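Local atomic coordinates of monooxygenase (Agrobacterium tumefaciens, PDB entry 2I7G), a protein that probably acts as a flavin-dependent monooxygenase of the bacterial luciferase-like family, built on a TIM barrel. Residues 258-263 and 349-354; 313-318 and 353-358; 262-267 and 308-313; 24-29 and 61-66. All coordinates share one frame; numbering follows the deposited sequence. Where two conformers were deposited one is given.

Contact 1 of 4, residues 258-263 and 349-354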
loop_
_atom_site.group_PDB
_atom_site.type_symbol
_atom_site.label_atom_id
_atom_site.label_comp_id
_atom_site.label_asym_id
_atom_site.label_seq_id
_atom_site.Cartn_x
_atom_site.Cartn_y
_atom_site.Cartn_z
ATOM N N GLY B 258 -2.329 -0.707 -27.369
ATOM C CA GLY B 258 -3.408 -0.819 -28.355
ATOM C C GLY B 258 -4.728 -0.298 -27.837
ATOM O O GLY B 258 -4.791 0.410 -26.815
ATOM N N PHE B 259 -5.794 -0.600 -28.573
ATOM C CA PHE B 259 -7.096 -0.078 -28.167
ATOM C C PHE B 259 -8.184 -0.831 -28.936
ATOM O O PHE B 259 -7.975 -1.224 -30.086
ATOM C CB PHE B 259 -7.159 1.430 -28.453
ATOM C CG PHE B 259 -8.436 2.087 -27.999
ATOM C CD1 PHE B 259 -8.877 1.985 -26.667
ATOM C CD2 PHE B 259 -9.204 2.815 -28.912
ATOM C CE1 PHE B 259 -10.083 2.594 -26.261
ATOM C CE2 PHE B 259 -10.424 3.442 -28.500
ATOM C CZ PHE B 259 -10.857 3.306 -27.195
ATOM N N ILE B 260 -9.311 -1.067 -28.262
ATOM C CA ILE B 260 -10.449 -1.760 -28.896
ATOM C C ILE B 260 -11.651 -0.809 -28.913
ATOM O O ILE B 260 -11.939 -0.140 -27.906
ATOM C CB ILE B 260 -10.786 -3.063 -28.127
ATOM C CG1 ILE B 260 -9.577 -4.032 -28.128
ATOM C CG2 ILE B 260 -12.043 -3.715 -28.701
ATOM C CD1 ILE B 260 -9.547 -4.993 -26.956
ATOM N N ALA B 261 -12.356 -0.735 -30.044
ATOM C CA ALA B 261 -13.565 0.082 -30.106
ATOM C C ALA B 261 -14.557 -0.613 -31.023
ATOM O O ALA B 261 -14.279 -1.707 -31.535
ATOM C CB ALA B 261 -13.267 1.541 -30.624
ATOM N N ASP B 262 -15.710 0.009 -31.214
ATOM C CA ASP B 262 -16.791 -0.662 -31.920
ATOM C C ASP B 262 -16.466 -0.853 -33.399
ATOM O O ASP B 262 -17.044 -1.749 -34.044
ATOM C CB ASP B 262 -18.082 0.116 -31.741
ATOM C CG ASP B 262 -18.692 -0.128 -30.351
ATOM O OD1 ASP B 262 -19.350 -1.191 -30.188
ATOM O OD2 ASP B 262 -18.486 0.698 -29.421
ATOM N N THR B 263 -15.617 0.030 -33.939
ATOM C CA THR B 263 -15.143 -0.119 -35.322
ATOM C C THR B 263 -13.644 0.168 -35.336
ATOM O O THR B 263 -13.094 0.806 -34.404
ATOM C CB THR B 263 -15.803 0.837 -36.340
ATOM O OG1 THR B 263 -15.339 2.177 -36.115
ATOM C CG2 THR B 263 -17.382 0.807 -36.277
ATOM N N GLU B 349 -15.071 -3.260 -21.806
ATOM C CA GLU B 349 -16.264 -4.065 -22.062
ATOM C C GLU B 349 -16.108 -4.925 -23.317
ATOM O O GLU B 349 -16.332 -6.135 -23.270
ATOM C CB GLU B 349 -17.521 -3.190 -22.159
ATOM C CG GLU B 349 -18.743 -3.985 -22.622
ATOM C CD GLU B 349 -19.977 -3.815 -21.733
ATOM O OE1 GLU B 349 -19.865 -3.950 -20.487
ATOM O OE2 GLU B 349 -21.074 -3.599 -22.291
ATOM N N LEU B 350 -15.712 -4.306 -24.428
ATOM C CA LEU B 350 -15.506 -5.057 -25.690
ATOM C C LEU B 350 -14.404 -6.105 -25.573
ATOM O O LEU B 350 -14.519 -7.220 -26.113
ATOM C CB LEU B 350 -15.229 -4.100 -26.847
ATOM C CG LEU B 350 -16.432 -3.245 -27.266
ATOM C CD1 LEU B 350 -15.916 -2.209 -28.253
ATOM C CD2 LEU B 350 -17.602 -4.088 -27.867
ATOM N N TYR B 351 -13.330 -5.746 -24.869
ATOM C CA TYR B 351 -12.224 -6.678 -24.610
ATOM C C TYR B 351 -12.735 -7.957 -23.890
ATOM O O TYR B 351 -12.504 -9.089 -24.364
ATOM C CB TYR B 351 -11.139 -5.935 -23.812
ATOM C CG TYR B 351 -9.804 -6.631 -23.665
ATOM C CD1 TYR B 351 -9.453 -7.746 -24.454
ATOM C CD2 TYR B 351 -8.879 -6.162 -22.716
ATOM C CE1 TYR B 351 -8.184 -8.376 -24.292
ATOM C CE2 TYR B 351 -7.606 -6.767 -22.569
ATOM C CZ TYR B 351 -7.278 -7.865 -23.348
ATOM O OH TYR B 351 -6.038 -8.445 -23.202
ATOM N N GLY B 352 -13.460 -7.792 -22.784
ATOM C CA GLY B 352 -13.915 -8.956 -22.002
ATOM C C GLY B 352 -15.045 -9.717 -22.663
ATOM O O GLY B 352 -15.101 -10.957 -22.584
ATOM N N THR B 353 -15.943 -9.012 -23.344
ATOM C CA THR B 353 -17.158 -9.665 -23.833
ATOM C C THR B 353 -17.081 -10.161 -25.280
ATOM O O THR B 353 -17.848 -11.064 -25.659
ATOM C CB THR B 353 -18.426 -8.796 -23.639
ATOM O OG1 THR B 353 -18.372 -7.671 -24.538
ATOM C CG2 THR B 353 -18.519 -8.330 -22.178
ATOM N N LYS B 354 -16.191 -9.577 -26.092
ATOM C CA LYS B 354 -16.082 -9.976 -27.501
ATOM C C LYS B 354 -14.727 -10.561 -27.836
ATOM O O LYS B 354 -14.652 -11.669 -28.415
ATOM C CB LYS B 354 -16.411 -8.828 -28.469
ATOM C CG LYS B 354 -17.698 -8.047 -28.188
ATOM C CD LYS B 354 -18.964 -8.908 -28.227
ATOM C CE LYS B 354 -20.059 -8.264 -27.343
ATOM N NZ LYS B 354 -21.370 -8.996 -27.412
#
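CG1 of Ile260 and CG of Leu350 both lie beside their own backbone N (chi1 -60° and -69°), which sets CG2 of Ile260 against the leucine, while the extended chi2 of Ile260 (154°) carries CD1 on to Tyr351. Each methyl thus finds its own partner on the helix. CG2 of Ile260 lies 3.7 Å from CB of Leu350, the two side chains running antiparallel alongside one another. CD1 of Ile260 comes to the root of Tyr351, 3.6 Å from its CB, and approaches the ring obliquely near CG and CD1, so that the isoleucine lies across the tyrosine. The phenol then leads away from Ile260, and its OH is hydrogen-bonded to the carbonyl O of Gly25.

Leu350 reaches further along the strand's exit. Leu350 CD1 rests 3.5 Å from Ala261 C, a methyl laid against a peptide group, and lies 4.1 Å from OD2 of Asp262. That aspartate is turned across the leucine; its OD1 is engaged by Arg346 in a salt bridge, so the charged end is held by the same helix that supplies Leu350.

The contact is mainly aliphatic; Asp262 and the Tyr351 hydroxyl find their polar partners outside it. Pro311 and Val314 of helix 311-325 also pack on Ile260, while Leu332 reaches it from the neighbouring strand 329-333. A strand of the parallel sheet whose isoleucine is covered by an outer helix, here the C-terminal helix 341-363 lying against strand 252-260, is the layered arrangement of a TIM barrel.

Contact 2 of 4, residues 313-318 and 353-358; sequences LVAEKI and TKVAPL
Val355 is the first residue of 353-358 to touch residues 313-318, and it does so through CG1, set anti to its backbone N (chi1 174°). That methyl of Val355 lies 3.7 Å from CD1 of Ile318, the two side chains set crosswise, and reaches Ala315 CB at 4.1 Å. Val314 comes in more loosely, its own CG1 being 4.4 Å from CG1 of Val355. Backbone packs here too: the carbonyl O of Val355 is 3.9 Å from CB of Ala315. One turn on, Leu358 closes the row by setting its CB 3.8 Å from Ala315 CB, with its CD1 against the same methyl.

Ala315 is thus the shared partner of Val355 and Leu358, and the CA atoms of Ala315 and Val355 are only 5.1 Å apart. The helix axes approach to 8.7 Å, running in broadly the same direction with a signed crossing angle of -30°. Further along helix 341-363, Val359 also packs on Ala315 and Ile318, while Ile260 of strand 252-260 also touches Val314 and Val355.

Every side-chain pair across this interface is aliphatic, so its cohesion rests on dispersion and burial, with a small alanine letting the two outer helices come close.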
loop_
_atom_site.group_PDB
_atom_site.type_symbol
_atom_site.label_atom_id
_atom_site.label_comp_id
_atom_site.label_asym_id
_atom_site.label_seq_id
_atom_site.Cartn_x
_atom_site.Cartn_y
_atom_site.Cartn_z
ATOM N N LEU B 313 -10.807 -7.929 -35.258
ATOM C CA LEU B 313 -9.454 -7.642 -35.750
ATOM C C LEU B 313 -8.429 -7.851 -34.653
ATOM O O LEU B 313 -7.384 -8.472 -34.869
ATOM C CB LEU B 313 -9.355 -6.203 -36.280
ATOM C CG LEU B 313 -8.063 -5.897 -37.067
ATOM C CD1 LEU B 313 -8.048 -6.650 -38.419
ATOM C CD2 LEU B 313 -7.863 -4.410 -37.314
ATOM N N VAL B 314 -8.732 -7.328 -33.462
ATOM C CA VAL B 314 -7.791 -7.465 -32.349
ATOM C C VAL B 314 -7.657 -8.938 -31.939
ATOM O O VAL B 314 -6.538 -9.404 -31.685
ATOM C CB VAL B 314 -8.199 -6.575 -31.184
ATOM C CG1 VAL B 314 -7.307 -6.865 -29.927
ATOM C CG2 VAL B 314 -8.056 -5.108 -31.634
ATOM N N ALA B 315 -8.783 -9.660 -31.896
ATOM C CA ALA B 315 -8.762 -11.083 -31.495
ATOM C C ALA B 315 -7.910 -11.867 -32.488
ATOM O O ALA B 315 -7.100 -12.706 -32.098
ATOM C CB ALA B 315 -10.187 -11.661 -31.413
ATOM N N GLU B 316 -8.080 -11.593 -33.783
ATOM C CA GLU B 316 -7.287 -12.309 -34.782
ATOM C C GLU B 316 -5.787 -12.026 -34.629
ATOM O O GLU B 316 -4.983 -12.934 -34.781
ATOM C CB GLU B 316 -7.754 -12.036 -36.218
ATOM C CG GLU B 316 -7.126 -12.992 -37.268
ATOM C CD GLU B 316 -7.034 -14.455 -36.784
ATOM O OE1 GLU B 316 -8.105 -15.084 -36.588
ATOM O OE2 GLU B 316 -5.893 -14.976 -36.591
ATOM N N LYS B 317 -5.411 -10.788 -34.311
ATOM C CA LYS B 317 -4.004 -10.503 -34.094
ATOM C C LYS B 317 -3.453 -11.230 -32.846
ATOM O O LYS B 317 -2.349 -11.747 -32.886
ATOM C CB LYS B 317 -3.771 -9.006 -33.997
ATOM C CG LYS B 317 -2.359 -8.603 -34.136
ATOM C CD LYS B 317 -2.358 -7.108 -34.358
ATOM C CE LYS B 317 -1.001 -6.597 -34.588
ATOM N NZ LYS B 317 -1.077 -5.187 -35.107
ATOM N N ILE B 318 -4.236 -11.272 -31.759
ATOM C CA ILE B 318 -3.828 -12.013 -30.547
ATOM C C ILE B 318 -3.595 -13.483 -30.890
ATOM O O ILE B 318 -2.553 -14.094 -30.502
ATOM C CB ILE B 318 -4.841 -11.866 -29.396
ATOM C CG1 ILE B 318 -4.887 -10.407 -28.929
ATOM C CG2 ILE B 318 -4.464 -12.840 -28.209
ATOM C CD1 ILE B 318 -6.161 -10.071 -28.117
ATOM N N THR B 353 -15.943 -9.012 -23.344
ATOM C CA THR B 353 -17.158 -9.665 -23.833
ATOM C C THR B 353 -17.081 -10.161 -25.280
ATOM O O THR B 353 -17.848 -11.064 -25.659
ATOM C CB THR B 353 -18.426 -8.796 -23.639
ATOM O OG1 THR B 353 -18.372 -7.671 -24.538
ATOM C CG2 THR B 353 -18.519 -8.330 -22.178
ATOM N N LYS B 354 -16.191 -9.577 -26.092
ATOM C CA LYS B 354 -16.082 -9.976 -27.501
ATOM C C LYS B 354 -14.727 -10.561 -27.836
ATOM O O LYS B 354 -14.652 -11.669 -28.415
ATOM C CB LYS B 354 -16.411 -8.828 -28.469
ATOM C CG LYS B 354 -17.698 -8.047 -28.188
ATOM C CD LYS B 354 -18.964 -8.908 -28.227
ATOM C CE LYS B 354 -20.059 -8.264 -27.343
ATOM N NZ LYS B 354 -21.370 -8.996 -27.412
ATOM N N VAL B 355 -13.660 -9.819 -27.516
ATOM C CA VAL B 355 -12.315 -10.244 -27.873
ATOM C C VAL B 355 -11.935 -11.539 -27.161
ATOM O O VAL B 355 -11.566 -12.524 -27.826
ATOM C CB VAL B 355 -11.250 -9.148 -27.582
ATOM C CG1 VAL B 355 -9.867 -9.694 -27.831
ATOM C CG2 VAL B 355 -11.503 -7.883 -28.473
ATOM N N ALA B 356 -12.044 -11.535 -25.826
ATOM C CA ALA B 356 -11.604 -12.684 -24.993
ATOM C C ALA B 356 -12.266 -14.013 -25.408
ATOM O O ALA B 356 -11.559 -15.009 -25.603
ATOM C CB ALA B 356 -11.817 -12.405 -23.468
ATOM N N PRO B 357 -13.612 -14.054 -25.521
ATOM C CA PRO B 357 -14.262 -15.299 -25.952
ATOM C C PRO B 357 -13.779 -15.848 -27.306
ATOM O O PRO B 357 -13.627 -17.070 -27.425
ATOM C CB PRO B 357 -15.756 -14.939 -25.987
ATOM C CG PRO B 357 -15.857 -13.828 -24.928
ATOM C CD PRO B 357 -14.602 -13.012 -25.173
ATOM N N LEU B 358 -13.544 -14.968 -28.283
ATOM C CA LEU B 358 -13.009 -15.350 -29.588
ATOM C C LEU B 358 -11.631 -16.006 -29.432
ATOM O O LEU B 358 -11.387 -17.107 -29.971
ATOM C CB LEU B 358 -12.920 -14.149 -30.537
ATOM C CG LEU B 358 -14.234 -13.625 -31.151
ATOM C CD1 LEU B 358 -14.010 -12.220 -31.805
ATOM C CD2 LEU B 358 -14.815 -14.626 -32.152
#

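Contact 3 of 4, residues 262-267 and 308-313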
loop_
_atom_site.group_PDB
_atom_site.type_symbol
_atom_site.label_atom_id
_atom_site.label_comp_id
_atom_site.label_asym_id
_atom_site.label_seq_id
_atom_site.Cartn_x
_atom_site.Cartn_y
_atom_site.Cartn_z
ATOM N N ASP B 262 -15.710 0.009 -31.214
ATOM C CA ASP B 262 -16.791 -0.662 -31.920
ATOM C C ASP B 262 -16.466 -0.853 -33.399
ATOM O O ASP B 262 -17.044 -1.749 -34.044
ATOM C CB ASP B 262 -18.082 0.116 -31.741
ATOM C CG ASP B 262 -18.692 -0.128 -30.351
ATOM O OD1 ASP B 262 -19.350 -1.191 -30.188
ATOM O OD2 ASP B 262 -18.486 0.698 -29.421
ATOM N N THR B 263 -15.617 0.030 -33.939
ATOM C CA THR B 263 -15.143 -0.119 -35.322
ATOM C C THR B 263 -13.644 0.168 -35.336
ATOM O O THR B 263 -13.094 0.806 -34.404
ATOM C CB THR B 263 -15.803 0.837 -36.340
ATOM O OG1 THR B 263 -15.339 2.177 -36.115
ATOM C CG2 THR B 263 -17.382 0.807 -36.277
ATOM N N THR B 264 -12.991 -0.306 -36.383
ATOM C CA THR B 264 -11.526 -0.155 -36.458
ATOM C C THR B 264 -11.173 1.322 -36.632
ATOM O O THR B 264 -10.224 1.804 -35.980
ATOM C CB THR B 264 -10.968 -1.007 -37.577
ATOM O OG1 THR B 264 -11.078 -2.377 -37.174
ATOM C CG2 THR B 264 -9.479 -0.636 -37.831
ATOM N N ASP B 265 -11.932 2.031 -37.491
ATOM C CA ASP B 265 -11.735 3.482 -37.645
ATOM C C ASP B 265 -11.958 4.258 -36.355
ATOM O O ASP B 265 -11.188 5.203 -36.056
ATOM C CB ASP B 265 -12.585 4.089 -38.767
ATOM C CG ASP B 265 -12.093 3.689 -40.164
ATOM O OD1 ASP B 265 -10.921 3.291 -40.330
ATOM O OD2 ASP B 265 -12.888 3.816 -41.113
ATOM N N LYS B 266 -12.982 3.882 -35.576
ATOM C CA LYS B 266 -13.178 4.541 -34.291
ATOM C C LYS B 266 -11.991 4.274 -33.368
ATOM O O LYS B 266 -11.486 5.181 -32.703
ATOM C CB LYS B 266 -14.477 4.082 -33.613
ATOM C CG LYS B 266 -15.735 4.789 -34.190
ATOM C CD LYS B 266 -16.999 4.076 -33.646
ATOM C CE LYS B 266 -18.256 4.808 -34.063
ATOM N NZ LYS B 266 -18.411 6.090 -33.330
ATOM N N ALA B 267 -11.535 3.024 -33.321
ATOM C CA ALA B 267 -10.375 2.719 -32.479
ATOM C C ALA B 267 -9.156 3.562 -32.895
ATOM O O ALA B 267 -8.494 4.172 -32.026
ATOM C CB ALA B 267 -10.052 1.264 -32.547
ATOM N N LEU B 308 -4.790 -3.017 -32.298
ATOM C CA LEU B 308 -5.788 -1.933 -32.353
ATOM C C LEU B 308 -6.869 -2.165 -33.425
ATOM O O LEU B 308 -6.553 -2.459 -34.592
ATOM C CB LEU B 308 -5.085 -0.630 -32.642
ATOM C CG LEU B 308 -5.942 0.626 -32.577
ATOM C CD1 LEU B 308 -5.134 1.763 -32.026
ATOM C CD2 LEU B 308 -6.517 0.983 -33.981
ATOM N N GLY B 309 -8.129 -1.974 -33.039
ATOM C CA GLY B 309 -9.218 -2.091 -34.017
ATOM C C GLY B 309 -10.509 -2.555 -33.401
ATOM O O GLY B 309 -10.675 -2.553 -32.162
ATOM N N GLU B 310 -11.448 -2.951 -34.274
ATOM C CA GLU B 310 -12.690 -3.575 -33.795
ATOM C C GLU B 310 -12.356 -4.937 -33.123
ATOM O O GLU B 310 -11.229 -5.454 -33.275
ATOM C CB GLU B 310 -13.697 -3.778 -34.941
ATOM C CG GLU B 310 -13.216 -4.794 -35.981
ATOM C CD GLU B 310 -14.321 -5.138 -37.011
ATOM O OE1 GLU B 310 -15.269 -4.324 -37.146
ATOM O OE2 GLU B 310 -14.215 -6.202 -37.670
ATOM N N PRO B 311 -13.298 -5.491 -32.339
ATOM C CA PRO B 311 -12.939 -6.709 -31.588
ATOM C C PRO B 311 -12.408 -7.895 -32.412
ATOM O O PRO B 311 -11.418 -8.531 -32.013
ATOM C CB PRO B 311 -14.221 -7.037 -30.796
ATOM C CG PRO B 311 -14.846 -5.685 -30.594
ATOM C CD PRO B 311 -14.643 -5.008 -31.964
ATOM N N GLU B 312 -13.023 -8.181 -33.560
ATOM C CA GLU B 312 -12.597 -9.336 -34.358
ATOM C C GLU B 312 -11.182 -9.168 -34.920
ATOM O O GLU B 312 -10.430 -10.146 -35.014
ATOM C CB GLU B 312 -13.625 -9.665 -35.451
ATOM C CG GLU B 312 -14.963 -10.172 -34.885
ATOM C CD GLU B 312 -15.250 -11.658 -35.114
ATOM O OE1 GLU B 312 -16.403 -12.061 -34.863
ATOM O OE2 GLU B 312 -14.351 -12.429 -35.529
ATOM N N LEU B 313 -10.807 -7.929 -35.258
ATOM C CA LEU B 313 -9.454 -7.642 -35.750
ATOM C C LEU B 313 -8.429 -7.851 -34.653
ATOM O O LEU B 313 -7.384 -8.472 -34.869
ATOM C CB LEU B 313 -9.355 -6.203 -36.280
ATOM C CG LEU B 313 -8.063 -5.897 -37.067
ATOM C CD1 LEU B 313 -8.048 -6.650 -38.419
ATOM C CD2 LEU B 313 -7.863 -4.410 -37.314
HETATM O O HOH W 1 -14.663 -1.963 -38.208
#
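Thr264 lays its hydroxyl over the turn that joins strand 307-309 to helix 311-325. Thr264 OG1 sits 3.7 Å from Gly309 CA and accepts a hydrogen bond from Glu310 N at 3.0 Å, with an almost straight N-H...O angle of 174°. Its placement follows from chi1 -71°, which puts OG1 beside the backbone N of Thr264 and leaves CG2 to face Leu313 CD2. That leucine methyl touches the hydroxyl side as well, and CG of Glu310 presses on Thr264 OG1 at 3.4 Å.

A second link passes through solvent. One water accepts from Thr264 N at 3.0 Å and donates to OE1 of Glu310 at 2.7 Å, so that Thr264 and Glu310 are joined both directly and by a bridge. Glu310 and Thr263 stand at the N-cap positions of the two helices; OG1 of Thr263 accepts from Lys266 N, a capping bond.

Next to these polar links, Ala267 CB packs on Leu308 CD2 at 3.8 Å and on Gly309 CA at the same distance. Gly309 has phi 150°, a conformation open chiefly to glycine. Phe259 of strand 252-260 packs on both Ala267 and Leu308.

The chemistry is thus divided: a buried apolar patch adjoins a hydroxyl and a water that tie two helix starts together, the Thr264 hydroxyl taking the Glu310 amide and the water taking the Thr264 amide.

Contact 4 of 4, residues 24-29 and 61-66; sequences LGLYTF and VGLDVF
The beta-alpha-beta unit formed by strand 23-28, helix 40-60 and strand 65-68 closes here, where its two parallel strands pair. Leu24 opens the pairing with a two-sided grip on Asp64. The backbone N of Leu24 donates to Asp64 OD2 at 2.8 Å, nearly straight at 172° and onto the anti lone pair, while the carbonyl O of Leu24 accepts from Asp64 N at 2.8 Å. OD2 also forms a salt bridge with Arg360, so the carboxylate ties the strand start to the C-terminal helix. Further along, Leu26 N donates to Val65 O at 3.0 Å, and a CA-H...O contact runs from Phe66 CA to Leu26 O at 3.2 Å. Val65 N, by contrast, is buried without a partner in the model.

Leu26 and Phe66 point to the same face of the sheet. CB of Leu26 lies over one face of the Phe66 ring, 4.2 Å from the centroid and 24° off the normal, a CH-pi contact displaced toward the rim. CD1 of Leu26 reaches CD1 of Leu63 at 3.8 Å. Thr28 meets the ring differently: its CG2 comes to the edge, near the plane, at Phe66 CE2 (3.8 Å). Ile55 and Ala58 of helix 40-60 also pack on this ring.

Just before the strand, Gly62 ends that helix in a Schellman motif. This is the beta-alpha-beta crossover from which a TIM barrel is built.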
loop_
_atom_site.group_PDB
_atom_site.type_symbol
_atom_site.label_atom_id
_atom_site.label_comp_id
_atom_site.label_asym_id
_atom_site.label_seq_id
_atom_site.Cartn_x
_atom_site.Cartn_y
_atom_site.Cartn_z
ATOM N N LEU B 24 -5.759 -13.289 -20.581
ATOM C CA LEU B 24 -5.834 -11.969 -21.234
ATOM C C LEU B 24 -6.088 -10.877 -20.218
ATOM O O LEU B 24 -7.036 -10.961 -19.437
ATOM C CB LEU B 24 -6.942 -11.906 -22.289
ATOM C CG LEU B 24 -6.991 -12.882 -23.475
ATOM C CD1 LEU B 24 -5.731 -12.866 -24.301
ATOM C CD2 LEU B 24 -7.429 -14.310 -23.085
ATOM N N GLY B 25 -5.258 -9.844 -20.260
ATOM C CA GLY B 25 -5.352 -8.799 -19.282
ATOM C C GLY B 25 -5.068 -7.408 -19.799
ATOM O O GLY B 25 -4.840 -7.185 -21.015
ATOM N N LEU B 26 -5.033 -6.491 -18.844
ATOM C CA LEU B 26 -4.830 -5.054 -19.100
ATOM C C LEU B 26 -3.711 -4.578 -18.192
ATOM O O LEU B 26 -3.504 -5.160 -17.116
ATOM C CB LEU B 26 -6.061 -4.230 -18.709
ATOM C CG LEU B 26 -7.269 -4.359 -19.659
ATOM C CD1 LEU B 26 -8.599 -3.970 -18.980
ATOM C CD2 LEU B 26 -6.990 -3.556 -20.922
ATOM N N TYR B 27 -3.002 -3.546 -18.629
ATOM C CA TYR B 27 -2.127 -2.790 -17.690
ATOM C C TYR B 27 -2.169 -1.310 -17.989
ATOM O O TYR B 27 -2.485 -0.927 -19.121
ATOM C CB TYR B 27 -0.709 -3.350 -17.609
ATOM C CG TYR B 27 0.179 -3.143 -18.820
ATOM C CD1 TYR B 27 1.312 -2.317 -18.739
ATOM C CD2 TYR B 27 -0.098 -3.780 -20.037
ATOM C CE1 TYR B 27 2.150 -2.148 -19.838
ATOM C CE2 TYR B 27 0.728 -3.591 -21.159
ATOM C CZ TYR B 27 1.840 -2.763 -21.044
ATOM O OH TYR B 27 2.660 -2.591 -22.138
ATOM N N THR B 28 -1.839 -0.468 -17.007
ATOM C CA THR B 28 -1.826 0.983 -17.236
ATOM C C THR B 28 -0.835 1.596 -16.252
ATOM O O THR B 28 -0.498 0.963 -15.215
ATOM C CB THR B 28 -3.249 1.614 -17.125
ATOM O OG1 THR B 28 -3.216 3.042 -17.362
ATOM C CG2 THR B 28 -3.839 1.379 -15.731
ATOM N N PHE B 29 -0.432 2.829 -16.574
ATOM C CA PHE B 29 0.407 3.640 -15.726
ATOM C C PHE B 29 -0.397 4.710 -14.992
ATOM O O PHE B 29 0.172 5.427 -14.128
ATOM C CB PHE B 29 1.524 4.314 -16.556
ATOM C CG PHE B 29 2.446 3.337 -17.260
ATOM C CD1 PHE B 29 2.553 2.012 -16.833
ATOM C CD2 PHE B 29 3.219 3.760 -18.345
ATOM C CE1 PHE B 29 3.432 1.109 -17.458
ATOM C CE2 PHE B 29 4.079 2.891 -18.993
ATOM C CZ PHE B 29 4.190 1.545 -18.569
ATOM N N VAL B 61 -16.179 -8.404 -16.346
ATOM C CA VAL B 61 -16.309 -8.969 -17.684
ATOM C C VAL B 61 -15.384 -10.156 -17.899
ATOM O O VAL B 61 -15.296 -10.669 -19.009
ATOM C CB VAL B 61 -16.086 -7.934 -18.785
ATOM C CG1 VAL B 61 -17.130 -6.800 -18.658
ATOM C CG2 VAL B 61 -14.608 -7.384 -18.774
ATOM N N GLY B 62 -14.687 -10.575 -16.852
ATOM C CA GLY B 62 -13.945 -11.831 -16.888
ATOM C C GLY B 62 -12.531 -11.785 -17.458
ATOM O O GLY B 62 -11.993 -12.833 -17.845
ATOM N N LEU B 63 -11.917 -10.604 -17.491
ATOM C CA LEU B 63 -10.497 -10.501 -17.850
ATOM C C LEU B 63 -9.631 -11.078 -16.709
ATOM O O LEU B 63 -10.037 -11.085 -15.522
ATOM C CB LEU B 63 -10.113 -9.067 -18.185
ATOM C CG LEU B 63 -10.773 -8.659 -19.525
ATOM C CD1 LEU B 63 -10.590 -7.114 -19.629
ATOM C CD2 LEU B 63 -10.178 -9.447 -20.735
ATOM N N ASP B 64 -8.469 -11.598 -17.087
ATOM C CA ASP B 64 -7.685 -12.474 -16.198
ATOM C C ASP B 64 -6.712 -11.754 -15.304
ATOM O O ASP B 64 -6.411 -12.237 -14.217
ATOM C CB ASP B 64 -6.935 -13.515 -17.029
ATOM C CG ASP B 64 -7.898 -14.420 -17.795
ATOM O OD1 ASP B 64 -8.739 -15.080 -17.130
ATOM O OD2 ASP B 64 -7.839 -14.430 -19.041
ATOM N N VAL B 65 -6.183 -10.620 -15.777
ATOM C CA VAL B 65 -5.090 -9.935 -15.071
ATOM C C VAL B 65 -5.242 -8.442 -15.272
ATOM O O VAL B 65 -5.616 -7.999 -16.365
ATOM C CB VAL B 65 -3.700 -10.309 -15.686
ATOM C CG1 VAL B 65 -2.568 -9.525 -14.986
ATOM C CG2 VAL B 65 -3.475 -11.814 -15.669
ATOM N N PHE B 66 -4.935 -7.676 -14.221
ATOM C CA PHE B 66 -4.800 -6.232 -14.363
ATOM C C PHE B 66 -3.497 -5.777 -13.690
ATOM O O PHE B 66 -3.251 -6.105 -12.492
ATOM C CB PHE B 66 -6.031 -5.534 -13.729
ATOM C CG PHE B 66 -6.292 -4.119 -14.259
ATOM C CD1 PHE B 66 -7.441 -3.861 -15.029
ATOM C CD2 PHE B 66 -5.401 -3.092 -14.000
ATOM C CE1 PHE B 66 -7.708 -2.584 -15.535
ATOM C CE2 PHE B 66 -5.623 -1.783 -14.501
ATOM C CZ PHE B 66 -6.795 -1.531 -15.285
#

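How the contacts relate
Helix 341-363 supplies one side of contacts 1 and 2 and, through Tyr351, reaches contact 4. The centres of contacts 1 and 2 lie about 8 Å apart, and Ile260 CD1 touches Val355 CG2 at 3.8 Å. Contact 3 is about 7 Å from contact 1, centre to centre, joined to it by strand pairing: Gly309 N lies 3.1 Å from Phe259 O. Helix 311-325 carries contact 3 into contact 2, with centres about 10 Å apart. Contact 4 lies about 12 Å from contact 1 between centres, with Tyr351 CD2 3.7 Å from Leu63 CD1, and about 18 Å from contact 3. Contacts 1, 3 and 4 all reach the same parallel barrel sheet.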